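Local coordinates for protein myosin light chain 1 (Saccharomyces cerevisiae, PDB 1M45) that serves as the essential light chain of a yeast conventional myosin and binds IQ motifs of class V myosin and of a cytokinesis scaffold protein, at residues K7-L12 and R31-N36; G27-A32 and G65-N70; D104-L109 and E123-V128. All coordinates share one frame; numbering follows the deposited sequence. Where two conformers were deposited one is given.

Contact 1. Residues K7-L12 and R31-N36; sequences KDIFTL and RAIGYN
Ile9 reaches across to Ala32 and Ile33 and joins the two helices of the first EF-hand, packing the beginning of helix 10-13 against the end of helix 26-32. Its side chain carries the whole contact. From CB, which faces the opposing segment, two branches diverge. CG2 lies anti to the backbone N and meets the methyl of Ala32, with Ile9 CG2 and Ala32 CB 3.7 Å apart. CG1, turned beside the backbone N (chi1 -71°), makes no close approach of its own and carries the chain on to CD1. That terminal methyl rests against the backbone of the other segment, 3.4 Å from Ala32 O, while Ile33 CG2 adds an apolar neighbour at 3.8 Å from Ile9 CD1. All three residues are buried.

The helix 26-32 side is finished by a Schellman motif: Gly34 takes a positive phi of 129°, and two bonds run back into the last turn, from Gly34 N to Arg31 O at 2.9 Å and, probably, from Tyr35 N to Leu30 O at 3.0 Å. Just beyond Ile9, Phe10 packs on Leu60 and Ile63 of helix 60-69, and Ala32 also touches an apolar side chain of the bound IQ peptide. Leu12 N bonds back to Ile9 O at 2.9 Å.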
loop_
_atom_site.group_PDB
_atom_site.type_symbol
_atom_site.label_atom_id
_atom_site.label_comp_id
_atom_site.label_asym_id
_atom_site.label_seq_id
_atom_site.Cartn_x
_atom_site.Cartn_y
_atom_site.Cartn_z
ATOM N N LYS A 7 9.573 -8.440 -12.414
ATOM C CA LYS A 7 10.695 -7.509 -12.386
ATOM C C LYS A 7 11.730 -7.908 -11.328
ATOM O O LYS A 7 12.273 -7.049 -10.607
ATOM C CB LYS A 7 10.187 -6.095 -12.132
ATOM C CG LYS A 7 9.236 -5.572 -13.211
ATOM C CD LYS A 7 8.887 -4.128 -12.919
ATOM C CE LYS A 7 8.026 -3.510 -14.021
ATOM N NZ LYS A 7 7.638 -2.115 -13.617
ATOM N N ASP A 8 11.984 -9.221 -11.256
ATOM C CA ASP A 8 12.960 -9.826 -10.332
ATOM C C ASP A 8 12.668 -9.595 -8.857
ATOM O O ASP A 8 13.576 -9.616 -8.031
ATOM C CB ASP A 8 14.365 -9.311 -10.598
ATOM C CG ASP A 8 15.439 -10.294 -10.140
ATOM O OD1 ASP A 8 15.203 -11.512 -10.134
ATOM O OD2 ASP A 8 16.534 -9.888 -9.787
ATOM N N ILE A 9 11.415 -9.313 -8.531
ATOM C CA ILE A 9 11.088 -9.058 -7.148
ATOM C C ILE A 9 10.990 -10.359 -6.341
ATOM O O ILE A 9 11.335 -10.398 -5.165
ATOM C CB ILE A 9 9.786 -8.253 -7.073
ATOM C CG1 ILE A 9 10.021 -6.830 -7.566
ATOM C CG2 ILE A 9 9.212 -8.281 -5.638
ATOM C CD1 ILE A 9 8.684 -6.068 -7.816
ATOM N N PHE A 10 10.532 -11.435 -6.970
ATOM C CA PHE A 10 10.369 -12.702 -6.285
ATOM C C PHE A 10 11.629 -13.141 -5.505
ATOM O O PHE A 10 11.512 -13.666 -4.394
ATOM C CB PHE A 10 9.943 -13.772 -7.279
ATOM C CG PHE A 10 9.493 -15.050 -6.651
ATOM C CD1 PHE A 10 10.407 -16.079 -6.418
ATOM C CD2 PHE A 10 8.164 -15.254 -6.279
ATOM C CE1 PHE A 10 9.995 -17.279 -5.824
ATOM C CE2 PHE A 10 7.748 -16.439 -5.730
ATOM C CZ PHE A 10 8.667 -17.459 -5.484
ATOM N N THR A 11 12.813 -12.898 -6.066
ATOM C CA THR A 11 14.060 -13.305 -5.397
ATOM C C THR A 11 14.280 -12.553 -4.094
ATOM O O THR A 11 14.900 -13.103 -3.175
ATOM C CB THR A 11 15.337 -13.185 -6.304
ATOM O OG1 THR A 11 15.362 -11.907 -6.945
ATOM C CG2 THR A 11 15.275 -14.177 -7.447
ATOM N N LEU A 12 13.752 -11.342 -3.975
ATOM C CA LEU A 12 13.918 -10.581 -2.730
ATOM C C LEU A 12 13.062 -11.181 -1.616
ATOM O O LEU A 12 13.349 -10.990 -0.404
ATOM C CB LEU A 12 13.559 -9.101 -2.935
ATOM C CG LEU A 12 14.405 -8.282 -3.895
ATOM C CD1 LEU A 12 13.791 -6.891 -4.080
ATOM C CD2 LEU A 12 15.828 -8.202 -3.328
ATOM N N ARG A 31 1.793 -6.476 -3.418
ATOM C CA ARG A 31 2.037 -5.036 -3.293
ATOM C C ARG A 31 3.302 -4.636 -4.024
ATOM O O ARG A 31 3.315 -3.658 -4.766
ATOM C CB ARG A 31 2.152 -4.646 -1.817
ATOM C CG ARG A 31 0.834 -4.734 -1.091
ATOM C CD ARG A 31 0.917 -4.562 0.441
ATOM N NE ARG A 31 -0.408 -4.800 1.021
ATOM C CZ ARG A 31 -0.764 -5.757 1.850
ATOM N NH1 ARG A 31 0.105 -6.656 2.343
ATOM N NH2 ARG A 31 -2.066 -5.834 2.193
ATOM N N ALA A 32 4.360 -5.434 -3.867
ATOM C CA ALA A 32 5.650 -5.069 -4.465
ATOM C C ALA A 32 5.566 -4.959 -5.973
ATOM O O ALA A 32 6.203 -4.110 -6.578
ATOM C CB ALA A 32 6.710 -6.099 -4.062
ATOM N N ILE A 33 4.768 -5.834 -6.591
ATOM C CA ILE A 33 4.656 -5.780 -8.058
ATOM C C ILE A 33 3.664 -4.734 -8.559
ATOM O O ILE A 33 3.507 -4.562 -9.771
ATOM C CB ILE A 33 4.375 -7.193 -8.660
ATOM C CG1 ILE A 33 3.003 -7.711 -8.259
ATOM C CG2 ILE A 33 5.489 -8.158 -8.312
ATOM C CD1 ILE A 33 2.597 -9.012 -8.937
ATOM N N GLY A 34 2.961 -4.073 -7.635
ATOM C CA GLY A 34 2.111 -2.974 -8.117
ATOM C C GLY A 34 0.650 -2.955 -7.694
ATOM O O GLY A 34 -0.065 -2.005 -8.058
ATOM N N TYR A 35 0.184 -3.986 -7.011
ATOM C CA TYR A 35 -1.209 -4.007 -6.540
ATOM C C TYR A 35 -1.346 -3.414 -5.129
ATOM O O TYR A 35 -0.347 -3.194 -4.420
ATOM C CB TYR A 35 -1.760 -5.435 -6.597
ATOM C CG TYR A 35 -1.697 -6.033 -7.969
ATOM C CD1 TYR A 35 -0.888 -7.141 -8.226
ATOM C CD2 TYR A 35 -2.495 -5.535 -8.998
ATOM C CE1 TYR A 35 -0.881 -7.737 -9.487
ATOM C CE2 TYR A 35 -2.478 -6.114 -10.257
ATOM C CZ TYR A 35 -1.669 -7.200 -10.484
ATOM O OH TYR A 35 -1.671 -7.747 -11.728
ATOM N N ASN A 36 -2.580 -3.139 -4.707
ATOM C CA ASN A 36 -2.826 -2.575 -3.389
ATOM C C ASN A 36 -3.964 -3.295 -2.714
ATOM O O ASN A 36 -4.947 -2.649 -2.326
ATOM C CB ASN A 36 -3.110 -1.070 -3.483
ATOM C CG ASN A 36 -2.013 -0.338 -4.223
ATOM O OD1 ASN A 36 -0.912 -0.166 -3.699
ATOM N ND2 ASN A 36 -2.322 0.143 -5.422
#

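Contact 2. Residues G27-A32 and G65-N70; sequences GDYLRA and GLIEVN
Segments 27-32 and 65-70 bring Leu30 and Ile67 nearest, their CA atoms 8.6 Å apart, a spacing that leaves the meeting to side chains. The two lie alongside, pointing opposite ways: Leu30 CD2 lies against the gamma branch, 3.8 Å from Ile67 CG1, and 3.9 Å from Ile67 CD1. The leucine's CB does not face the other helix directly, and its branched end makes the approach. Ile67 CG1 stands beside the backbone N (chi1 -65°), which carries CD1 on toward Tyr29. There the methyl comes to the ring edge, near the ring plane, with Tyr29 CE2 and Ile67 CD1 a loose 4.5 Å apart.

The pairing joins the exiting helix of the first EF-hand to helix 60-69, after strand 57-59, which pairs with 20-22 as in a calmodulin-type EF-hand lobe. Tyr29 also packs on Leu60 and Ile63, and its OH is hydrogen-bonded to Asn6. On helix 26-32, Arg31 NH1 holds Asp28 OD2 at 3.0 Å in a salt bridge on the anti side, tilted 34° out of the carboxylate plane. Where helix 60-69 ends, Asn70 folds its amide back, ND2 donating to Leu66 O at 2.9 Å.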
loop_
_atom_site.group_PDB
_atom_site.type_symbol
_atom_site.label_atom_id
_atom_site.label_comp_id
_atom_site.label_asym_id
_atom_site.label_seq_id
_atom_site.Cartn_x
_atom_site.Cartn_y
_atom_site.Cartn_z
ATOM N N GLY A 27 0.664 -11.236 0.259
ATOM C CA GLY A 27 0.152 -9.872 0.204
ATOM C C GLY A 27 1.220 -8.851 -0.151
ATOM O O GLY A 27 1.033 -8.000 -1.024
ATOM N N ASP A 28 2.357 -8.933 0.530
ATOM C CA ASP A 28 3.445 -7.995 0.262
ATOM C C ASP A 28 4.065 -8.170 -1.119
ATOM O O ASP A 28 4.536 -7.201 -1.719
ATOM C CB ASP A 28 4.484 -8.121 1.376
ATOM C CG ASP A 28 4.039 -7.463 2.630
ATOM O OD1 ASP A 28 4.709 -7.655 3.675
ATOM O OD2 ASP A 28 3.064 -6.702 2.654
ATOM N N TYR A 29 4.088 -9.422 -1.590
ATOM C CA TYR A 29 4.563 -9.675 -2.954
ATOM C C TYR A 29 3.644 -8.977 -3.953
ATOM O O TYR A 29 4.121 -8.321 -4.863
ATOM C CB TYR A 29 4.665 -11.176 -3.291
ATOM C CG TYR A 29 5.060 -11.398 -4.702
ATOM C CD1 TYR A 29 6.378 -11.250 -5.094
ATOM C CD2 TYR A 29 4.109 -11.720 -5.653
ATOM C CE1 TYR A 29 6.737 -11.392 -6.430
ATOM C CE2 TYR A 29 4.430 -11.834 -7.009
ATOM C CZ TYR A 29 5.754 -11.682 -7.388
ATOM O OH TYR A 29 6.069 -11.796 -8.724
ATOM N N LEU A 30 2.331 -9.133 -3.755
ATOM C CA LEU A 30 1.368 -8.506 -4.642
ATOM C C LEU A 30 1.518 -6.996 -4.607
ATOM O O LEU A 30 1.379 -6.307 -5.637
ATOM C CB LEU A 30 -0.061 -8.909 -4.258
ATOM C CG LEU A 30 -0.354 -10.380 -4.583
ATOM C CD1 LEU A 30 -1.721 -10.778 -3.992
ATOM C CD2 LEU A 30 -0.309 -10.659 -6.069
ATOM N N ARG A 31 1.793 -6.476 -3.418
ATOM C CA ARG A 31 2.037 -5.036 -3.293
ATOM C C ARG A 31 3.302 -4.636 -4.024
ATOM O O ARG A 31 3.315 -3.658 -4.766
ATOM C CB ARG A 31 2.152 -4.646 -1.817
ATOM C CG ARG A 31 0.834 -4.734 -1.091
ATOM C CD ARG A 31 0.917 -4.562 0.441
ATOM N NE ARG A 31 -0.408 -4.800 1.021
ATOM C CZ ARG A 31 -0.764 -5.757 1.850
ATOM N NH1 ARG A 31 0.105 -6.656 2.343
ATOM N NH2 ARG A 31 -2.066 -5.834 2.193
ATOM N N ALA A 32 4.360 -5.434 -3.867
ATOM C CA ALA A 32 5.650 -5.069 -4.465
ATOM C C ALA A 32 5.566 -4.959 -5.973
ATOM O O ALA A 32 6.203 -4.110 -6.578
ATOM C CB ALA A 32 6.710 -6.099 -4.062
ATOM N N GLY A 65 -0.350 -17.844 -11.615
ATOM C CA GLY A 65 -1.648 -18.450 -11.848
ATOM C C GLY A 65 -2.726 -17.720 -11.056
ATOM O O GLY A 65 -3.786 -17.379 -11.593
ATOM N N LEU A 66 -2.455 -17.438 -9.776
ATOM C CA LEU A 66 -3.408 -16.714 -8.909
ATOM C C LEU A 66 -3.696 -15.331 -9.446
ATOM O O LEU A 66 -4.844 -14.867 -9.365
ATOM C CB LEU A 66 -2.915 -16.624 -7.456
ATOM C CG LEU A 66 -2.760 -17.935 -6.697
ATOM C CD1 LEU A 66 -2.020 -17.731 -5.379
ATOM C CD2 LEU A 66 -4.133 -18.551 -6.451
ATOM N N ILE A 67 -2.668 -14.642 -9.946
ATOM C CA ILE A 67 -2.854 -13.291 -10.465
ATOM C C ILE A 67 -3.708 -13.305 -11.733
ATOM O O ILE A 67 -4.563 -12.469 -11.911
ATOM C CB ILE A 67 -1.495 -12.611 -10.706
ATOM C CG1 ILE A 67 -0.772 -12.429 -9.374
ATOM C CG2 ILE A 67 -1.666 -11.269 -11.457
ATOM C CD1 ILE A 67 0.695 -12.159 -9.493
ATOM N N GLU A 68 -3.469 -14.250 -12.629
ATOM C CA GLU A 68 -4.259 -14.295 -13.852
ATOM C C GLU A 68 -5.721 -14.551 -13.578
ATOM O O GLU A 68 -6.569 -13.914 -14.174
ATOM C CB GLU A 68 -3.722 -15.360 -14.796
ATOM C CG GLU A 68 -2.276 -15.143 -15.173
ATOM C CD GLU A 68 -1.759 -16.230 -16.083
ATOM O OE1 GLU A 68 -1.781 -17.418 -15.688
ATOM O OE2 GLU A 68 -1.338 -15.880 -17.199
ATOM N N VAL A 69 -6.019 -15.445 -12.640
ATOM C CA VAL A 69 -7.391 -15.700 -12.228
ATOM C C VAL A 69 -8.061 -14.492 -11.560
ATOM O O VAL A 69 -9.263 -14.299 -11.634
ATOM C CB VAL A 69 -7.419 -16.906 -11.248
ATOM C CG1 VAL A 69 -8.796 -17.130 -10.680
ATOM C CG2 VAL A 69 -6.910 -18.165 -11.957
ATOM N N ASN A 70 -7.255 -13.681 -10.889
ATOM C CA ASN A 70 -7.778 -12.552 -10.125
ATOM C C ASN A 70 -7.352 -11.217 -10.708
ATOM O O ASN A 70 -7.275 -10.202 -9.996
ATOM C CB ASN A 70 -7.299 -12.688 -8.687
ATOM C CG ASN A 70 -7.953 -13.843 -7.978
ATOM O OD1 ASN A 70 -9.123 -13.765 -7.643
ATOM N ND2 ASN A 70 -7.201 -14.935 -7.756
#

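Contact 3. Residues D104-L109 and E123-V128; sequences DLRYML and ELLKGV
Apolar contacts between Leu105 and Leu125 and between Leu109 and Leu124 join helices 102-111 and 118-125. Leu105 and Leu125 overlap side by side from opposing directions and meet through their delta methyls, Leu105 CD2 lying 3.8 Å from Leu125 CD2. With CG anti to the backbone N (chi1 176°), Leu105 extends its branched end toward the partner helix. One turn later Leu109 crosses Leu124 at about a right angle, bringing Leu109 CD1 within 3.5 Å of Leu124 CD2. The two pairs are buried to different degrees: Leu105, Leu109 and Leu124 are buried, whereas Leu125 is partly exposed. Leu124 continues the apolar surface onto Phe141 and Val145 of helix 138-146 and onto an aromatic side chain of the bound peptide.

The charged group at the contact is the guanidinium of Arg106. Its chain is bent at chi3 (-68°), and NH2 comes 4.1 Å from Leu125 CD1 in an oblique approach. The polar end is engaged by salt bridges from NH2 to Asp122, next to the segment and inferred to be a calcium ligand, and from NH1 to Asp118, one turn earlier on helix 118-125. The guanidinium therefore links the two helices by charge.

Helix 102-111 follows strand 99-101 and helix 118-125 precedes strand 135-137, the two strands being paired antiparallel, so the contact joins consecutive EF-hands within the C-terminal EF-hand pair.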
loop_
_atom_site.group_PDB
_atom_site.type_symbol
_atom_site.label_atom_id
_atom_site.label_comp_id
_atom_site.label_asym_id
_atom_site.label_seq_id
_atom_site.Cartn_x
_atom_site.Cartn_y
_atom_site.Cartn_z
ATOM N N ASP A 104 -1.158 15.534 12.545
ATOM C CA ASP A 104 -2.514 15.173 12.129
ATOM C C ASP A 104 -2.491 14.023 11.117
ATOM O O ASP A 104 -3.427 13.206 11.074
ATOM C CB ASP A 104 -3.249 16.346 11.530
ATOM C CG ASP A 104 -3.724 17.329 12.577
ATOM O OD1 ASP A 104 -3.821 16.961 13.767
ATOM O OD2 ASP A 104 -4.079 18.458 12.265
ATOM N N LEU A 105 -1.439 13.974 10.289
ATOM C CA LEU A 105 -1.369 12.892 9.307
ATOM C C LEU A 105 -1.174 11.585 10.040
ATOM O O LEU A 105 -1.811 10.552 9.723
ATOM C CB LEU A 105 -0.279 13.148 8.270
ATOM C CG LEU A 105 -0.058 12.014 7.253
ATOM C CD1 LEU A 105 -1.371 11.699 6.538
ATOM C CD2 LEU A 105 1.009 12.476 6.196
ATOM N N ARG A 106 -0.275 11.606 11.025
ATOM C CA ARG A 106 -0.094 10.389 11.830
ATOM C C ARG A 106 -1.386 9.982 12.519
ATOM O O ARG A 106 -1.723 8.772 12.589
ATOM C CB ARG A 106 1.039 10.563 12.832
ATOM C CG ARG A 106 1.335 9.308 13.617
ATOM C CD ARG A 106 2.615 9.432 14.435
ATOM N NE ARG A 106 3.764 9.486 13.520
ATOM C CZ ARG A 106 4.518 8.449 13.194
ATOM N NH1 ARG A 106 4.278 7.238 13.685
ATOM N NH2 ARG A 106 5.509 8.609 12.320
ATOM N N TYR A 107 -2.097 10.974 13.076
ATOM C CA TYR A 107 -3.382 10.737 13.691
ATOM C C TYR A 107 -4.364 10.059 12.743
ATOM O O TYR A 107 -4.989 9.052 13.099
ATOM C CB TYR A 107 -3.952 12.044 14.208
ATOM C CG TYR A 107 -5.378 11.946 14.749
ATOM C CD1 TYR A 107 -5.613 11.674 16.089
ATOM C CD2 TYR A 107 -6.465 12.180 13.923
ATOM C CE1 TYR A 107 -6.937 11.614 16.588
ATOM C CE2 TYR A 107 -7.779 12.113 14.402
ATOM C CZ TYR A 107 -7.984 11.842 15.716
ATOM O OH TYR A 107 -9.253 11.801 16.179
ATOM N N MET A 108 -4.482 10.604 11.535
ATOM C CA MET A 108 -5.370 10.045 10.526
ATOM C C MET A 108 -5.039 8.588 10.236
ATOM O O MET A 108 -5.925 7.743 10.197
ATOM C CB MET A 108 -5.278 10.830 9.212
ATOM C CG MET A 108 -5.775 12.286 9.259
ATOM S SD MET A 108 -5.400 13.107 7.673
ATOM C CE MET A 108 -6.575 12.318 6.591
ATOM N N LEU A 109 -3.758 8.307 10.015
ATOM C CA LEU A 109 -3.331 6.996 9.600
ATOM C C LEU A 109 -3.259 5.918 10.675
ATOM O O LEU A 109 -3.476 4.765 10.369
ATOM C CB LEU A 109 -1.982 7.080 8.880
ATOM C CG LEU A 109 -2.057 7.996 7.650
ATOM C CD1 LEU A 109 -0.703 7.995 7.012
ATOM C CD2 LEU A 109 -3.093 7.476 6.627
ATOM N N GLU A 123 7.887 4.544 8.289
ATOM C CA GLU A 123 8.422 4.124 7.002
ATOM C C GLU A 123 7.842 4.957 5.859
ATOM O O GLU A 123 8.575 5.400 4.964
ATOM C CB GLU A 123 8.216 2.614 6.751
ATOM C CG GLU A 123 9.164 2.044 5.667
ATOM C CD GLU A 123 9.164 0.518 5.629
ATOM O OE1 GLU A 123 8.466 -0.087 6.484
ATOM O OE2 GLU A 123 9.848 -0.091 4.780
ATOM N N LEU A 124 6.544 5.187 5.897
ATOM C CA LEU A 124 5.891 5.998 4.892
ATOM C C LEU A 124 6.490 7.404 4.772
ATOM O O LEU A 124 6.695 7.899 3.656
ATOM C CB LEU A 124 4.413 6.198 5.246
ATOM C CG LEU A 124 3.618 7.254 4.485
ATOM C CD1 LEU A 124 3.422 6.842 3.015
ATOM C CD2 LEU A 124 2.265 7.411 5.159
ATOM N N LEU A 125 6.731 8.033 5.922
ATOM C CA LEU A 125 7.154 9.449 5.937
ATOM C C LEU A 125 8.624 9.693 5.692
ATOM O O LEU A 125 9.050 10.853 5.525
ATOM C CB LEU A 125 6.749 10.106 7.248
ATOM C CG LEU A 125 5.250 10.166 7.484
ATOM C CD1 LEU A 125 4.948 10.793 8.843
ATOM C CD2 LEU A 125 4.533 10.953 6.335
ATOM N N LYS A 126 9.398 8.617 5.639
ATOM C CA LYS A 126 10.836 8.743 5.462
ATOM C C LYS A 126 11.291 9.735 4.411
ATOM O O LYS A 126 12.228 10.497 4.651
ATOM C CB LYS A 126 11.456 7.381 5.165
ATOM C CG LYS A 126 12.122 6.758 6.373
ATOM C CD LYS A 126 13.433 7.480 6.680
ATOM C CE LYS A 126 14.211 6.851 7.830
ATOM N NZ LYS A 126 14.476 5.394 7.621
ATOM N N GLY A 127 10.635 9.726 3.255
ATOM C CA GLY A 127 10.974 10.655 2.190
ATOM C C GLY A 127 9.965 11.771 1.939
ATOM O O GLY A 127 10.071 12.483 0.941
ATOM N N VAL A 128 9.003 11.942 2.836
ATOM C CA VAL A 128 7.949 12.935 2.650
ATOM C C VAL A 128 8.448 14.244 3.203
ATOM O O VAL A 128 8.938 14.309 4.343
ATOM C CB VAL A 128 6.652 12.499 3.372
ATOM C CG1 VAL A 128 5.572 13.598 3.247
ATOM C CG2 VAL A 128 6.112 11.206 2.752
#

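Contacts 1 and 2 belong to the N-terminal half and share helix 26-32, with Arg31 and Ala32 common to both. They touch directly where Ile33 packs on Ile67, and helix 26-32 is flanked by Ile9 and by helix 60-69. Contact 3 lies on the other side of the chain's centre, its centre about 23 Å from that of contact 1 and 26 Å from that of contact 2. The first two join only buried residues: contact 1 is aliphatic, with a methyl on a backbone carbonyl, while contact 2 adds an aromatic edge. Contact 3 combines a buried leucine core with a partly exposed margin, where Arg106 reaches beyond the segments to salt bridges with Asp118 and Asp122.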